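Local coordinates for CELL WALL surface anchor family protein (Streptococcus pneumoniae, PDB 3ZGH) that binds keratin 10 through this basic, MSCRAMM-type domain of a serine-rich repeat surface protein, probably helping the pneumococcus adhere to host cells, at residues D38-L49 and T61-P69. Numbering follows the deposited sequence.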
loop_
_atom_site.group_PDB
_atom_site.type_symbol
_atom_site.label_atom_id
_atom_site.label_comp_id
_atom_site.label_asym_id
_atom_site.label_seq_id
_atom_site.Cartn_x
_atom_site.Cartn_y
_atom_site.Cartn_z
ATOM N N ASP A 38 15.361 -2.323 -1.464
ATOM C CA ASP A 38 15.343 -3.797 -1.428
ATOM C C ASP A 38 16.753 -4.273 -1.074
ATOM O O ASP A 38 17.662 -4.094 -1.876
ATOM C CB ASP A 38 14.894 -4.345 -2.786
ATOM C CG ASP A 38 14.922 -5.865 -2.866
ATOM O OD1 ASP A 38 15.949 -6.500 -2.478
ATOM O OD2 ASP A 38 13.895 -6.428 -3.329
ATOM N N SER A 39 16.913 -4.850 0.128
ATOM C CA SER A 39 18.209 -5.317 0.695
ATOM C C SER A 39 18.901 -6.402 -0.110
ATOM O O SER A 39 20.124 -6.581 -0.022
ATOM C CB SER A 39 17.987 -6.010 2.048
ATOM O OG SER A 39 17.351 -5.214 3.002
ATOM N N VAL A 40 18.113 -7.196 -0.820
ATOM C CA VAL A 40 18.669 -8.342 -1.510
ATOM C C VAL A 40 19.281 -7.906 -2.824
ATOM O O VAL A 40 20.383 -8.314 -3.156
ATOM C CB VAL A 40 17.600 -9.429 -1.760
ATOM C CG1 VAL A 40 18.199 -10.611 -2.549
ATOM C CG2 VAL A 40 17.030 -9.907 -0.434
ATOM N N TYR A 41 18.560 -7.099 -3.582
ATOM C CA TYR A 41 19.025 -6.706 -4.907
ATOM C C TYR A 41 19.659 -5.302 -4.921
ATOM O O TYR A 41 20.183 -4.876 -5.940
ATOM C CB TYR A 41 17.876 -6.844 -5.934
ATOM C CG TYR A 41 17.540 -8.307 -6.160
ATOM C CD1 TYR A 41 18.383 -9.117 -6.909
ATOM C CD2 TYR A 41 16.437 -8.893 -5.554
ATOM C CE1 TYR A 41 18.107 -10.486 -7.086
ATOM C CE2 TYR A 41 16.146 -10.261 -5.732
ATOM C CZ TYR A 41 16.990 -11.039 -6.488
ATOM O OH TYR A 41 16.697 -12.371 -6.643
ATOM N N ARG A 42 19.606 -4.603 -3.785
ATOM C CA ARG A 42 20.232 -3.276 -3.627
ATOM C C ARG A 42 19.725 -2.331 -4.707
ATOM O O ARG A 42 20.501 -1.697 -5.435
ATOM C CB ARG A 42 21.757 -3.394 -3.642
ATOM C CG ARG A 42 22.268 -4.388 -2.603
ATOM C CD ARG A 42 23.783 -4.326 -2.379
ATOM N NE ARG A 42 24.084 -4.293 -0.949
ATOM C CZ ARG A 42 24.595 -3.251 -0.291
ATOM N NH1 ARG A 42 24.917 -2.126 -0.921
ATOM N NH2 ARG A 42 24.809 -3.344 1.016
ATOM N N VAL A 43 18.400 -2.251 -4.812
ATOM C CA VAL A 43 17.760 -1.373 -5.765
ATOM C C VAL A 43 16.658 -0.669 -4.999
ATOM O O VAL A 43 16.238 -1.145 -3.939
ATOM C CB VAL A 43 17.137 -2.165 -6.948
ATOM C CG1 VAL A 43 18.212 -2.790 -7.829
ATOM C CG2 VAL A 43 16.170 -3.248 -6.439
ATOM N N PRO A 44 16.175 0.458 -5.519
ATOM C CA PRO A 44 15.035 1.099 -4.858
ATOM C C PRO A 44 13.766 0.291 -5.027
ATOM O O PRO A 44 13.614 -0.427 -6.011
ATOM C CB PRO A 44 14.879 2.431 -5.608
ATOM C CG PRO A 44 16.224 2.675 -6.253
ATOM C CD PRO A 44 16.738 1.283 -6.601
ATOM N N ILE A 45 12.854 0.436 -4.081
ATOM C CA ILE A 45 11.500 -0.082 -4.230
ATOM C C ILE A 45 10.623 1.096 -3.841
ATOM O O ILE A 45 11.049 1.931 -3.016
ATOM C CB ILE A 45 11.279 -1.337 -3.354
ATOM C CG1 ILE A 45 9.901 -1.971 -3.621
ATOM C CG2 ILE A 45 11.424 -1.021 -1.860
ATOM C CD1 ILE A 45 9.790 -3.368 -3.003
ATOM N N TYR A 46 9.442 1.194 -4.443
ATOM C CA TYR A 46 8.593 2.355 -4.267
ATOM C C TYR A 46 7.209 1.969 -3.783
ATOM O O TYR A 46 6.779 0.800 -3.956
ATOM C CB TYR A 46 8.456 3.111 -5.592
ATOM C CG TYR A 46 9.790 3.485 -6.199
ATOM C CD1 TYR A 46 10.390 4.692 -5.884
ATOM C CD2 TYR A 46 10.476 2.606 -7.073
ATOM C CE1 TYR A 46 11.631 5.065 -6.426
ATOM C CE2 TYR A 46 11.735 2.965 -7.614
ATOM C CZ TYR A 46 12.286 4.217 -7.289
ATOM O OH TYR A 46 13.509 4.612 -7.791
ATOM N N TYR A 47 6.511 2.937 -3.173
ATOM C CA TYR A 47 5.069 2.781 -2.991
ATOM C C TYR A 47 4.337 4.015 -3.481
ATOM O O TYR A 47 4.913 5.126 -3.631
ATOM C CB TYR A 47 4.669 2.495 -1.543
ATOM C CG TYR A 47 4.742 3.719 -0.649
ATOM C CD1 TYR A 47 3.654 4.594 -0.544
ATOM C CD2 TYR A 47 5.907 4.029 0.044
ATOM C CE1 TYR A 47 3.739 5.739 0.234
ATOM C CE2 TYR A 47 5.991 5.156 0.851
ATOM C CZ TYR A 47 4.897 6.010 0.930
ATOM O OH TYR A 47 4.970 7.136 1.713
ATOM N N LYS A 48 3.057 3.789 -3.767
ATOM C CA LYS A 48 2.132 4.856 -4.053
ATOM C C LYS A 48 0.904 4.597 -3.172
ATOM O O LYS A 48 0.460 3.449 -3.032
ATOM C CB LYS A 48 1.763 4.855 -5.522
ATOM C CG LYS A 48 0.697 5.901 -5.889
ATOM C CD LYS A 48 0.285 5.818 -7.385
ATOM C CE LYS A 48 1.388 6.335 -8.298
ATOM N NZ LYS A 48 1.043 6.299 -9.764
ATOM N N LEU A 49 0.377 5.659 -2.566
ATOM C CA LEU A 49 -0.864 5.561 -1.826
ATOM C C LEU A 49 -1.778 6.670 -2.360
ATOM O O LEU A 49 -1.448 7.882 -2.255
ATOM C CB LEU A 49 -0.623 5.741 -0.329
ATOM C CG LEU A 49 -1.910 5.632 0.495
ATOM C CD1 LEU A 49 -2.349 4.176 0.650
ATOM C CD2 LEU A 49 -1.727 6.293 1.868
ATOM N N THR A 61 -5.859 3.231 -2.184
ATOM C CA THR A 61 -5.250 2.323 -3.162
ATOM C C THR A 61 -3.731 2.394 -2.948
ATOM O O THR A 61 -3.104 3.449 -3.134
ATOM C CB THR A 61 -5.595 2.695 -4.624
ATOM O OG1 THR A 61 -7.014 2.770 -4.784
ATOM C CG2 THR A 61 -5.057 1.626 -5.623
ATOM N N TYR A 62 -3.165 1.265 -2.542
ATOM C CA TYR A 62 -1.786 1.161 -2.113
ATOM C C TYR A 62 -1.020 0.192 -2.996
ATOM O O TYR A 62 -1.392 -0.972 -3.077
ATOM C CB TYR A 62 -1.818 0.638 -0.676
ATOM C CG TYR A 62 -0.514 0.115 -0.121
ATOM C CD1 TYR A 62 0.635 0.882 -0.136
ATOM C CD2 TYR A 62 -0.460 -1.144 0.488
ATOM C CE1 TYR A 62 1.824 0.393 0.411
ATOM C CE2 TYR A 62 0.691 -1.623 1.021
ATOM C CZ TYR A 62 1.825 -0.863 0.983
ATOM O OH TYR A 62 2.949 -1.389 1.549
ATOM N N THR A 63 0.053 0.653 -3.623
ATOM C CA THR A 63 0.800 -0.143 -4.594
ATOM C C THR A 63 2.266 -0.159 -4.194
ATOM O O THR A 63 2.824 0.891 -3.886
ATOM C CB THR A 63 0.701 0.440 -6.019
ATOM O OG1 THR A 63 -0.650 0.429 -6.446
ATOM C CG2 THR A 63 1.533 -0.376 -7.038
ATOM N N VAL A 64 2.874 -1.340 -4.192
ATOM C CA VAL A 64 4.315 -1.464 -4.025
ATOM C C VAL A 64 4.878 -1.954 -5.352
ATOM O O VAL A 64 4.318 -2.859 -5.961
ATOM C CB VAL A 64 4.633 -2.449 -2.888
ATOM C CG1 VAL A 64 6.122 -2.886 -2.912
ATOM C CG2 VAL A 64 4.276 -1.812 -1.554
ATOM N N THR A 65 5.962 -1.348 -5.821
ATOM C CA THR A 65 6.474 -1.638 -7.148
ATOM C C THR A 65 7.936 -1.222 -7.280
ATOM O O THR A 65 8.409 -0.343 -6.540
ATOM C CB THR A 65 5.642 -0.884 -8.223
ATOM O OG1 THR A 65 6.213 -1.097 -9.517
ATOM C CG2 THR A 65 5.557 0.627 -7.941
ATOM N N TYR A 66 8.640 -1.833 -8.238
ATOM C CA TYR A 66 9.990 -1.423 -8.552
ATOM C C TYR A 66 10.038 -0.328 -9.605
ATOM O O TYR A 66 11.125 0.145 -9.948
ATOM C CB TYR A 66 10.852 -2.632 -8.973
ATOM C CG TYR A 66 11.064 -3.578 -7.815
ATOM C CD1 TYR A 66 12.184 -3.448 -6.975
ATOM C CD2 TYR A 66 10.123 -4.578 -7.524
ATOM C CE1 TYR A 66 12.355 -4.291 -5.904
ATOM C CE2 TYR A 66 10.285 -5.411 -6.462
ATOM C CZ TYR A 66 11.400 -5.273 -5.652
ATOM O OH TYR A 66 11.565 -6.149 -4.604
ATOM N N VAL A 67 8.872 0.088 -10.106
ATOM C CA VAL A 67 8.786 1.189 -11.069
ATOM C C VAL A 67 8.724 2.526 -10.312
ATOM O O VAL A 67 7.871 2.723 -9.442
ATOM C CB VAL A 67 7.511 1.065 -11.958
ATOM C CG1 VAL A 67 7.385 2.267 -12.948
ATOM C CG2 VAL A 67 7.529 -0.262 -12.743
ATOM N N ASN A 68 9.651 3.421 -10.625
ATOM C CA ASN A 68 9.672 4.744 -10.018
ATOM C C ASN A 68 8.438 5.546 -10.447
ATOM O O ASN A 68 8.277 5.839 -11.630
ATOM C CB ASN A 68 10.936 5.501 -10.461
ATOM C CG ASN A 68 11.079 6.847 -9.732
ATOM O OD1 ASN A 68 10.073 7.450 -9.316
ATOM N ND2 ASN A 68 12.317 7.269 -9.496
ATOM N N PRO A 69 7.560 5.910 -9.503
ATOM C CA PRO A 69 6.318 6.553 -9.955
ATOM C C PRO A 69 6.561 7.905 -10.604
ATOM O O PRO A 69 5.699 8.406 -11.328
ATOM C CB PRO A 69 5.515 6.752 -8.669
ATOM C CG PRO A 69 6.136 5.833 -7.638
ATOM C CD PRO A 69 7.590 5.662 -8.048
HETATM O O HOH W 1 13.674 0.072 -8.730
HETATM O O HOH W 2 3.100 7.461 -11.827
#
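Leu49 CD1 lies 3.8 Å from Tyr62 CB where strands 43-49 and 61-65 run side by side, the two arms of an antiparallel beta hairpin in the main sheet of this MSCRAMM-type domain. CE1 of the Tyr62 ring then reaches Tyr47 CB, while its hydroxyl leaves the hairpin for Asn88 O and Tyr175 N. Thr63 and Lys48 form a hydrogen-bonded pair, with Thr63 N to Lys48 O at 2.9 Å. Val64 CG1 packs on Ile45 CD1, and Ile86 touches both side chains. At Thr65 the second hydrogen-bonded pair, with Tyr46, ends the regular pairing. Tyr66 starts out away from strand 43-49, but with CG opposite the carbonyl carbon (chi1 -67°) its ring returns over Ile45 CG1, 4.2 Å from the ring centroid. Its OH donates to the anti lone pair of Asp38 OD2 (2.7 Å), an oxygen also bonded to Tyr84 OH. Val67 N donates to Thr65 OG1, an ST turn, as the chain turns to lay Asn68 CA over the centre of the Tyr46 ring, 3.7 Å from the centroid. The Asn68 amide stacks at 26° to that ring, its OD1 accepting from Lys70 N, and Pro69 CD closes to 3.6 Å from Tyr46 CG.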